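Local coordinates for protein leucyl-trna synthetase (Plasmodium knowlesi, PDB 5FOF) that probably hydrolyses mischarged tRNA as the editing domain of cytosolic leucyl-tRNA synthetase, the enzyme that joins leucine to its tRNA, at residues Y47-Y50 with L51-K55; N68-F71 with F72-K76; T299-P302 with Y303-M306. One frame throughout, in Å; residues are numbered along the deposited sequence.

In the fold
All three contacts are local, and they follow one another along the chain. Contact 1 lies within helix 43-55 and contact 2 within helix 69-74, the next helix; their centres are about 14 Å apart and they touch, Tyr47 and Tyr50 packing against Asn68, Glu69 and Phe72. Both helices pack on the mixed sheet, the first on strand 170-175, the second on strands 102-108 and 137-141. Strands 33-40 and 76-83, which flank the pair in sequence, run antiparallel in that sheet. Contact 3 is a surface loop between strand 297-298 and helix 308-321, its centre about 43 Å from that of contact 1 and on the opposite side of the chain's centre. The contacts thus mark two distant margins of the editing domain.

Contact 1: residues Y47-Y50 with L51-K55; sequences YEIY and LRNKK
Tyr47 holds CG trans to its backbone N (chi1 -171°), which carries the ring to Leu51, one helical turn later. Leu51 CG sits over one face of that ring, offset toward the rim and 4.0 Å from its centroid, a CH-pi contact. The branch beyond it reaches the phenol end, where Leu51 CD2 comes within 3.3 Å of Tyr47 CZ, a tight fit.

One residue on, Glu48 stretches out its chain while Arg52 folds back at its third torsion (chi3 -54°), and the two charged ends meet in a salt bridge, Glu48 OE2 to Arg52 NH2 at 2.6 Å. The carboxylate oxygen arrives at the edge of the guanidinium, near its plane, yet the two flat groups are turned 81° against each other, so a single oxygen and a single nitrogen do the pairing. Arg52 NH1 lies 3.7 Å from Ile49 CG1 and has its own charged partner in Glu178.

Ile49 O receives two donors from one residue: Asn53 N at 3.0 Å, the regular helical bond, and, more weakly, Asn53 ND2 at 3.3 Å. The same ND2 also bonds to Glu178, which therefore ties together two successive side chains of the helix. The bent aliphatic chain of Lys54 approaches the Tyr50 ring obliquely, Lys54 CD lying 3.8 Å from Tyr50 CE2.

These are mainly i to i+4 pairings of an alpha-helix, here the last turns of helix 43-55. The side bearing Tyr50 and Asn53 rests on Met172 of strand 170-175; Asn53 also touches Ile174, and the Tyr50 ring meets that of Phe72 in helix 69-74.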
ATOM      1  N   TYR A  47      -6.700  11.795  12.988  1.00 54.08           N
ATOM      2  CA  TYR A  47      -7.509  11.832  14.213  1.00 51.24           C
ATOM      3  C   TYR A  47      -8.914  12.380  13.970  1.00 49.27           C
ATOM      4  O   TYR A  47      -9.870  11.887  14.562  1.00 50.96           O
ATOM      5  CB  TYR A  47      -6.831  12.628  15.324  1.00 49.57           C
ATOM      6  CG  TYR A  47      -7.553  12.479  16.634  1.00 48.37           C
ATOM      7  CD1 TYR A  47      -7.656  11.244  17.241  1.00 48.59           C
ATOM      8  CD2 TYR A  47      -8.165  13.567  17.256  1.00 51.59           C
ATOM      9  CE1 TYR A  47      -8.324  11.078  18.447  1.00 48.45           C
ATOM     10  CE2 TYR A  47      -8.839  13.411  18.465  1.00 49.50           C
ATOM     11  CZ  TYR A  47      -8.920  12.163  19.051  1.00 46.38           C
ATOM     12  OH  TYR A  47      -9.595  11.975  20.236  1.00 46.37           O
ATOM     13  N   GLU A  48      -9.047  13.371  13.098  1.00 47.71           N
ATOM     14  CA  GLU A  48     -10.374  13.855  12.742  1.00 51.16           C
ATOM     15  C   GLU A  48     -11.220  12.686  12.284  1.00 50.33           C
ATOM     16  O   GLU A  48     -12.287  12.434  12.860  1.00 48.09           O
ATOM     17  CB  GLU A  48     -10.333  14.920  11.652  1.00 54.01           C
ATOM     18  CG  GLU A  48     -11.703  15.538  11.397  1.00 59.10           C
ATOM     19  CD  GLU A  48     -11.766  16.301  10.095  1.00 64.72           C
ATOM     20  OE1 GLU A  48     -10.776  17.006   9.762  1.00 62.75           O
ATOM     21  OE2 GLU A  48     -12.808  16.192   9.408  1.00 69.11           O
ATOM     22  N   ILE A  49     -10.705  11.971  11.277  1.00 49.46           N
ATOM     23  CA  ILE A  49     -11.364  10.797  10.692  1.00 48.29           C
ATOM     24  C   ILE A  49     -11.734   9.791  11.786  1.00 45.25           C
ATOM     25  O   ILE A  49     -12.819   9.231  11.768  1.00 47.34           O
ATOM     26  CB  ILE A  49     -10.485  10.139   9.576  1.00 49.66           C
ATOM     27  CG1 ILE A  49     -10.428  11.041   8.340  1.00 49.83           C
ATOM     28  CG2 ILE A  49     -11.001   8.759   9.150  1.00 48.70           C
ATOM     29  CD1 ILE A  49      -9.181  10.843   7.499  1.00 49.97           C
ATOM     30  N   TYR A  50     -10.844   9.581  12.742  1.00 44.13           N
ATOM     31  CA  TYR A  50     -11.117   8.647  13.817  1.00 45.57           C
ATOM     32  C   TYR A  50     -12.324   9.070  14.673  1.00 49.88           C
ATOM     33  O   TYR A  50     -13.135   8.217  15.030  1.00 49.23           O
ATOM     34  CB  TYR A  50      -9.870   8.455  14.681  1.00 45.53           C
ATOM     35  CG  TYR A  50     -10.095   7.597  15.908  1.00 47.72           C
ATOM     36  CD1 TYR A  50      -9.948   6.210  15.858  1.00 48.03           C
ATOM     37  CD2 TYR A  50     -10.448   8.178  17.135  1.00 50.62           C
ATOM     38  CE1 TYR A  50     -10.149   5.426  16.992  1.00 48.44           C
ATOM     39  CE2 TYR A  50     -10.648   7.400  18.273  1.00 50.60           C
ATOM     40  CZ  TYR A  50     -10.499   6.033  18.192  1.00 48.73           C
ATOM     41  OH  TYR A  50     -10.693   5.285  19.308  1.00 51.73           O
ATOM     42  N   LEU A  51     -12.431  10.370  14.996  1.00 52.63           N
ATOM     43  CA  LEU A  51     -13.523  10.905  15.839  1.00 51.93           C
ATOM     44  C   LEU A  51     -14.857  10.804  15.147  1.00 52.23           C
ATOM     45  O   LEU A  51     -15.847  10.397  15.755  1.00 58.54           O
ATOM     46  CB  LEU A  51     -13.305  12.377  16.192  1.00 53.63           C
ATOM     47  CG  LEU A  51     -12.113  12.743  17.072  1.00 56.95           C
ATOM     48  CD1 LEU A  51     -12.071  14.253  17.223  1.00 60.88           C
ATOM     49  CD2 LEU A  51     -12.170  12.051  18.426  1.00 59.40           C
ATOM     50  N   ARG A  52     -14.884  11.197  13.883  1.00 51.44           N
ATOM     51  CA  ARG A  52     -16.078  11.047  13.068  1.00 57.88           C
ATOM     52  C   ARG A  52     -16.544   9.580  13.023  1.00 61.66           C
ATOM     53  O   ARG A  52     -17.725   9.309  13.222  1.00 63.35           O
ATOM     54  CB  ARG A  52     -15.836  11.584  11.656  1.00 61.27           C
ATOM     55  CG  ARG A  52     -17.085  11.659  10.786  1.00 65.42           C
ATOM     56  CD  ARG A  52     -16.731  11.811   9.315  1.00 67.99           C
ATOM     57  NE  ARG A  52     -15.828  12.949   9.076  1.00 67.27           N
ATOM     58  CZ  ARG A  52     -14.615  12.901   8.509  1.00 65.09           C
ATOM     59  NH1 ARG A  52     -14.084  11.759   8.079  1.00 61.96           N
ATOM     60  NH2 ARG A  52     -13.917  14.034   8.356  1.00 63.26           N
ATOM     61  N   ASN A  53     -15.627   8.639  12.797  1.00 65.62           N
ATOM     62  CA  ASN A  53     -16.011   7.218  12.691  1.00 71.26           C
ATOM     63  C   ASN A  53     -16.113   6.473  14.032  1.00 77.70           C
ATOM     64  O   ASN A  53     -16.598   5.339  14.069  1.00 78.67           O
ATOM     65  CB  ASN A  53     -15.122   6.471  11.683  1.00 68.55           C
ATOM     66  CG  ASN A  53     -15.513   6.764  10.238  1.00 72.35           C
ATOM     67  OD1 ASN A  53     -16.308   6.032   9.642  1.00 75.86           O
ATOM     68  ND2 ASN A  53     -14.966   7.847   9.672  1.00 67.68           N
ATOM     69  N   LYS A  54     -15.664   7.113  15.118  1.00 83.13           N
ATOM     70  CA  LYS A  54     -15.941   6.657  16.488  1.00 86.22           C
ATOM     71  C   LYS A  54     -17.449   6.626  16.761  1.00 91.80           C
ATOM     72  O   LYS A  54     -17.982   5.593  17.178  1.00 93.41           O
ATOM     73  CB  LYS A  54     -15.240   7.568  17.507  1.00 86.57           C
ATOM     74  CG  LYS A  54     -15.372   7.135  18.964  1.00 88.84           C
ATOM     75  CD  LYS A  54     -14.090   7.366  19.769  1.00 87.79           C
ATOM     76  CE  LYS A  54     -13.762   8.843  19.987  1.00 87.27           C
ATOM     77  NZ  LYS A  54     -14.112   9.332  21.350  1.00 82.78           N
ATOM     78  N   LYS A  55     -18.113   7.758  16.499  1.00 97.15           N
ATOM     79  CA  LYS A  55     -19.580   7.917  16.654  1.00101.86           C
ATOM     80  C   LYS A  55     -20.429   6.719  16.182  1.00106.41           C
ATOM     81  O   LYS A  55     -21.345   6.289  16.888  1.00107.13           O
ATOM     82  CB  LYS A  55     -20.048   9.198  15.943  1.00 98.76           C
ATOM     83  CG  LYS A  55     -19.766  10.479  16.722  1.00 95.80           C
ATOM     84  CD  LYS A  55     -19.227  11.598  15.841  1.00 95.72           C
ATOM     85  CE  LYS A  55     -20.211  12.051  14.772  1.00 93.96           C
ATOM     86  NZ  LYS A  55     -19.615  13.131  13.933  1.00 90.13           N
TER

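Contact 2: residues N68-F71 with F72-K76; sequences NENF and FSQKK
Phe71 and Phe72, neighbours in sequence, meet as a T-shaped (edge-to-face) aromatic pair. The edge of Phe71 is directed at the face of Phe72, with the planes at 84° and the centroids 5.1 Å apart; Phe71 CD2 stands above the middle of the Phe72 ring. The two side chains leave the backbone differently: CG of Phe71 is trans to the backbone N (chi1 172°), whereas CG of Phe72 lies beside its own N (chi1 -69°), and with these torsions the rings stand nearly perpendicular.

Lys75 covers a face of Phe71 with its aliphatic chain. Its CD lies over the ring and its CE is 3.4 Å from Phe71 CE1, while the ammonium group goes on to bond the carbonyl oxygens of Ile132 and Cys135.

On the exposed side, Asn70 contributes its backbone oxygen: Ser73 OG donates to Asn70 O at 2.7 Å from above the carbonyl plane. Ser73 N bonds to Glu69 O at 3.0 Å, and Gln74 N then reaches back three residues to Phe71 O at 3.1 Å.

Phe72 also packs on Phe46, Tyr50 and Val138, and Phe71 on Leu107. The arrangement is that of a short amphipathic helix packed against strands 102-108 and 137-141 of the mixed sheet, its aromatic side inward and its chain leading through Lys75 into strand 76-83.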
ATOM      1  N   ASN A  68      -6.625   8.928  22.367  1.00 54.46           N
ATOM      2  CA  ASN A  68      -6.752  10.384  22.202  1.00 54.08           C
ATOM      3  C   ASN A  68      -6.021  10.902  20.980  1.00 53.08           C
ATOM      4  O   ASN A  68      -5.299  10.171  20.302  1.00 52.67           O
ATOM      5  CB  ASN A  68      -6.048  11.112  23.367  1.00 59.30           C
ATOM      6  CG  ASN A  68      -6.527  10.689  24.721  1.00 64.77           C
ATOM      7  OD1 ASN A  68      -7.734  10.625  24.985  1.00 80.00           O
ATOM      8  ND2 ASN A  68      -5.578  10.426  25.613  1.00 65.04           N
ATOM      9  N   GLU A  69      -6.126  12.209  20.772  1.00 50.92           N
ATOM     10  CA  GLU A  69      -5.156  12.942  19.977  1.00 52.77           C
ATOM     11  C   GLU A  69      -3.701  12.730  20.438  1.00 53.87           C
ATOM     12  O   GLU A  69      -2.789  12.597  19.613  1.00 54.15           O
ATOM     13  CB  GLU A  69      -5.447  14.430  20.045  1.00 52.07           C
ATOM     14  CG  GLU A  69      -4.481  15.247  19.209  1.00 51.78           C
ATOM     15  CD  GLU A  69      -4.870  16.684  19.166  1.00 51.12           C
ATOM     16  OE1 GLU A  69      -4.711  17.348  20.201  1.00 55.40           O
ATOM     17  OE2 GLU A  69      -5.330  17.135  18.110  1.00 52.15           O
ATOM     18  N   ASN A  70      -3.492  12.759  21.749  1.00 53.38           N
ATOM     19  CA  ASN A  70      -2.171  12.538  22.345  1.00 57.30           C
ATOM     20  C   ASN A  70      -1.576  11.141  22.043  1.00 56.08           C
ATOM     21  O   ASN A  70      -0.354  10.990  21.955  1.00 58.11           O
ATOM     22  CB  ASN A  70      -2.218  12.806  23.869  1.00 57.58           C
ATOM     23  CG  ASN A  70      -0.835  12.882  24.493  1.00 61.06           C
ATOM     24  OD1 ASN A  70       0.015  13.642  24.040  1.00 60.34           O
ATOM     25  ND2 ASN A  70      -0.602  12.087  25.533  1.00 62.58           N
ATOM     26  N   PHE A  71      -2.440  10.140  21.892  1.00 51.85           N
ATOM     27  CA  PHE A  71      -2.036   8.775  21.522  1.00 52.34           C
ATOM     28  C   PHE A  71      -1.522   8.736  20.075  1.00 52.90           C
ATOM     29  O   PHE A  71      -0.408   8.286  19.819  1.00 53.71           O
ATOM     30  CB  PHE A  71      -3.236   7.841  21.737  1.00 53.46           C
ATOM     31  CG  PHE A  71      -3.063   6.440  21.227  1.00 54.62           C
ATOM     32  CD1 PHE A  71      -2.457   5.468  22.011  1.00 54.84           C
ATOM     33  CD2 PHE A  71      -3.583   6.069  19.976  1.00 57.08           C
ATOM     34  CE1 PHE A  71      -2.336   4.165  21.549  1.00 54.49           C
ATOM     35  CE2 PHE A  71      -3.462   4.767  19.512  1.00 54.55           C
ATOM     36  CZ  PHE A  71      -2.837   3.817  20.305  1.00 54.25           C
ATOM     37  N   PHE A  72      -2.323   9.239  19.145  1.00 49.93           N
ATOM     38  CA  PHE A  72      -1.913   9.333  17.752  1.00 51.49           C
ATOM     39  C   PHE A  72      -0.738  10.275  17.451  1.00 53.67           C
ATOM     40  O   PHE A  72      -0.110  10.137  16.400  1.00 56.92           O
ATOM     41  CB  PHE A  72      -3.120   9.650  16.860  1.00 52.40           C
ATOM     42  CG  PHE A  72      -4.094   8.511  16.770  1.00 52.16           C
ATOM     43  CD1 PHE A  72      -3.742   7.338  16.108  1.00 55.91           C
ATOM     44  CD2 PHE A  72      -5.334   8.588  17.380  1.00 53.83           C
ATOM     45  CE1 PHE A  72      -4.623   6.267  16.044  1.00 60.43           C
ATOM     46  CE2 PHE A  72      -6.226   7.524  17.321  1.00 58.85           C
ATOM     47  CZ  PHE A  72      -5.869   6.359  16.651  1.00 60.26           C
ATOM     48  N   SER A  73      -0.434  11.212  18.350  1.00 56.50           N
ATOM     49  CA  SER A  73       0.786  12.028  18.231  1.00 54.89           C
ATOM     50  C   SER A  73       2.054  11.219  18.528  1.00 51.48           C
ATOM     51  O   SER A  73       3.077  11.477  17.940  1.00 50.55           O
ATOM     52  CB  SER A  73       0.735  13.266  19.148  1.00 54.66           C
ATOM     53  OG  SER A  73       0.823  12.912  20.515  1.00 47.68           O
ATOM     54  N   GLN A  74       1.977  10.248  19.429  1.00 54.72           N
ATOM     55  CA  GLN A  74       3.159   9.467  19.845  1.00 60.70           C
ATOM     56  C   GLN A  74       3.465   8.250  18.950  1.00 58.93           C
ATOM     57  O   GLN A  74       4.483   7.572  19.131  1.00 58.14           O
ATOM     58  CB  GLN A  74       3.007   9.015  21.303  1.00 63.48           C
ATOM     59  CG  GLN A  74       3.265  10.117  22.322  1.00 68.23           C
ATOM     60  CD  GLN A  74       2.679   9.786  23.694  1.00 75.02           C
ATOM     61  OE1 GLN A  74       3.000   8.750  24.293  1.00 72.40           O
ATOM     62  NE2 GLN A  74       1.808  10.663  24.196  1.00 78.82           N
ATOM     63  N   LYS A  75       2.595   7.980  17.986  1.00 57.60           N
ATOM     64  CA  LYS A  75       2.743   6.835  17.114  1.00 53.95           C
ATOM     65  C   LYS A  75       2.786   7.270  15.673  1.00 51.97           C
ATOM     66  O   LYS A  75       2.146   8.247  15.293  1.00 54.71           O
ATOM     67  CB  LYS A  75       1.584   5.875  17.350  1.00 56.01           C
ATOM     68  CG  LYS A  75       1.516   5.421  18.798  1.00 57.57           C
ATOM     69  CD  LYS A  75       0.851   4.073  18.936  1.00 59.93           C
ATOM     70  CE  LYS A  75       0.790   3.660  20.398  1.00 62.96           C
ATOM     71  NZ  LYS A  75       2.142   3.496  21.007  1.00 64.02           N
ATOM     72  N   LYS A  76       3.560   6.557  14.873  1.00 50.61           N
ATOM     73  CA  LYS A  76       3.520   6.750  13.439  1.00 53.93           C
ATOM     74  C   LYS A  76       2.293   6.010  12.908  1.00 51.33           C
ATOM     75  O   LYS A  76       2.003   4.898  13.331  1.00 52.28           O
ATOM     76  CB  LYS A  76       4.798   6.248  12.793  1.00 57.66           C
ATOM     77  CG  LYS A  76       6.041   6.937  13.329  1.00 63.07           C
ATOM     78  CD  LYS A  76       7.215   6.770  12.383  1.00 68.91           C
ATOM     79  CE  LYS A  76       8.421   7.598  12.790  1.00 70.72           C
ATOM     80  NZ  LYS A  76       9.340   7.717  11.621  1.00 72.47           N
TER

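Contact 3: residues T299-P302 with Y303-M306; sequences TVEP and YKGM
Pro302 and Tyr303 sit at the junction of two tight turns: one from Val300 to Tyr303, with cis-Pro302 in third position as in type VI turns, and a type II turn from Tyr303 to Met306. The first is closed by Tyr303 N bonding to Val300 O at 2.9 Å, in the carbonyl plane and on a lone pair; the second by Met306 N to Tyr303 O at 3.0 Å, with Gly305 taking the positive phi of its third position.

The cis bond joins Glu301 to Pro302. The side chains of Pro302 and Tyr303 lie side by side, pointing the same way. With Tyr303 CG beside its own backbone N (chi1 -51°), Pro302 CD comes over the ring face, offset toward the rim, in a CH-pi contact 4.1 Å from the centroid of the Tyr303 ring. That ring also packs on Cys311, Leu314 and Val315 of helix 308-321.

Glu301 has an unusual, nearly eclipsed first torsion (chi1 22°) and bends again at chi2, which turns its carboxylate alongside Lys304. The lysine chain runs past the Thr299 carbonyl, Lys304 CE 3.5 Å from Thr299 O, and ends in a long, weak salt bridge between Lys304 NZ and Glu301 OE1 at 3.5 Å.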
ATOM      1  N   THR A 299      15.736   3.271 -14.779  1.00 58.65           N
ATOM      2  CA  THR A 299      16.083   4.641 -15.152  1.00 58.33           C
ATOM      3  C   THR A 299      16.642   5.507 -14.003  1.00 59.79           C
ATOM      4  O   THR A 299      17.084   6.627 -14.254  1.00 64.18           O
ATOM      5  CB  THR A 299      14.846   5.351 -15.721  1.00 58.85           C
ATOM      6  OG1 THR A 299      13.847   5.448 -14.706  1.00 56.04           O
ATOM      7  CG2 THR A 299      14.271   4.571 -16.879  1.00 60.35           C
ATOM      8  N   VAL A 300      16.655   4.985 -12.778  1.00 58.05           N
ATOM      9  CA  VAL A 300      17.026   5.749 -11.581  1.00 61.26           C
ATOM     10  C   VAL A 300      18.326   5.244 -10.971  1.00 64.04           C
ATOM     11  O   VAL A 300      18.623   4.043 -11.040  1.00 62.28           O
ATOM     12  CB  VAL A 300      15.929   5.686 -10.477  1.00 66.47           C
ATOM     13  CG1 VAL A 300      14.722   6.503 -10.881  1.00 71.35           C
ATOM     14  CG2 VAL A 300      15.484   4.262 -10.167  1.00 64.28           C
ATOM     15  N   GLU A 301      19.081   6.146 -10.340  1.00 66.98           N
ATOM     16  CA  GLU A 301      20.299   5.734  -9.601  1.00 73.56           C
ATOM     17  C   GLU A 301      19.875   5.176  -8.221  1.00 68.66           C
ATOM     18  O   GLU A 301      18.855   5.609  -7.680  1.00 61.39           O
ATOM     19  CB  GLU A 301      21.399   6.822  -9.471  1.00 79.96           C
ATOM     20  CG  GLU A 301      20.996   8.284  -9.608  1.00 87.73           C
ATOM     21  CD  GLU A 301      20.867   8.716 -11.063  1.00 95.85           C
ATOM     22  OE1 GLU A 301      21.908   8.812 -11.753  1.00 94.56           O
ATOM     23  OE2 GLU A 301      19.721   8.953 -11.512  1.00103.70           O
ATOM     24  N   PRO A 302      20.623   4.222  -7.652  1.00 64.92           N
ATOM     25  CA  PRO A 302      21.873   3.694  -8.198  1.00 64.95           C
ATOM     26  C   PRO A 302      21.672   2.416  -9.018  1.00 63.16           C
ATOM     27  O   PRO A 302      22.508   1.511  -8.957  1.00 70.65           O
ATOM     28  CB  PRO A 302      22.693   3.419  -6.926  1.00 67.56           C
ATOM     29  CG  PRO A 302      21.669   3.005  -5.927  1.00 68.48           C
ATOM     30  CD  PRO A 302      20.441   3.830  -6.239  1.00 67.24           C
ATOM     31  N   TYR A 303      20.582   2.344  -9.782  1.00 61.26           N
ATOM     32  CA  TYR A 303      20.224   1.146 -10.548  1.00 60.39           C
ATOM     33  C   TYR A 303      20.114   1.391 -12.059  1.00 58.63           C
ATOM     34  O   TYR A 303      19.509   0.586 -12.771  1.00 56.44           O
ATOM     35  CB  TYR A 303      18.871   0.616 -10.038  1.00 58.35           C
ATOM     36  CG  TYR A 303      18.812   0.433  -8.548  1.00 54.37           C
ATOM     37  CD1 TYR A 303      19.713  -0.407  -7.905  1.00 53.96           C
ATOM     38  CD2 TYR A 303      17.848   1.091  -7.776  1.00 52.77           C
ATOM     39  CE1 TYR A 303      19.665  -0.598  -6.534  1.00 55.58           C
ATOM     40  CE2 TYR A 303      17.792   0.907  -6.399  1.00 53.70           C
ATOM     41  CZ  TYR A 303      18.704   0.061  -5.787  1.00 54.29           C
ATOM     42  OH  TYR A 303      18.674  -0.137  -4.436  1.00 55.40           O
ATOM     43  N   LYS A 304      20.712   2.472 -12.554  1.00 60.01           N
ATOM     44  CA  LYS A 304      20.457   2.929 -13.918  1.00 59.84           C
ATOM     45  C   LYS A 304      20.926   1.877 -14.942  1.00 62.51           C
ATOM     46  O   LYS A 304      22.037   1.345 -14.847  1.00 57.41           O
ATOM     47  CB  LYS A 304      21.115   4.289 -14.150  1.00 64.33           C
ATOM     48  CG  LYS A 304      20.473   5.156 -15.227  1.00 66.76           C
ATOM     49  CD  LYS A 304      21.185   6.510 -15.332  1.00 64.73           C
ATOM     50  CE  LYS A 304      20.218   7.684 -15.348  1.00 68.74           C
ATOM     51  NZ  LYS A 304      20.894   8.982 -15.056  1.00 68.82           N
ATOM     52  N   GLY A 305      20.040   1.541 -15.883  1.00 62.22           N
ATOM     53  CA  GLY A 305      20.316   0.524 -16.891  1.00 61.44           C
ATOM     54  C   GLY A 305      20.181  -0.927 -16.462  1.00 61.50           C
ATOM     55  O   GLY A 305      20.318  -1.806 -17.311  1.00 57.52           O
ATOM     56  N   MET A 306      19.893  -1.189 -15.176  1.00 64.34           N
ATOM     57  CA  MET A 306      19.772  -2.576 -14.662  1.00 62.46           C
ATOM     58  C   MET A 306      18.497  -3.261 -15.103  1.00 59.20           C
ATOM     59  O   MET A 306      17.488  -2.617 -15.394  1.00 54.68           O
ATOM     60  CB  MET A 306      19.774  -2.643 -13.140  1.00 60.25           C
ATOM     61  CG  MET A 306      21.111  -2.448 -12.490  1.00 61.96           C
ATOM     62  SD  MET A 306      20.920  -2.603 -10.712  1.00 64.99           S
ATOM     63  CE  MET A 306      21.118  -4.366 -10.485  1.00 67.18           C
TER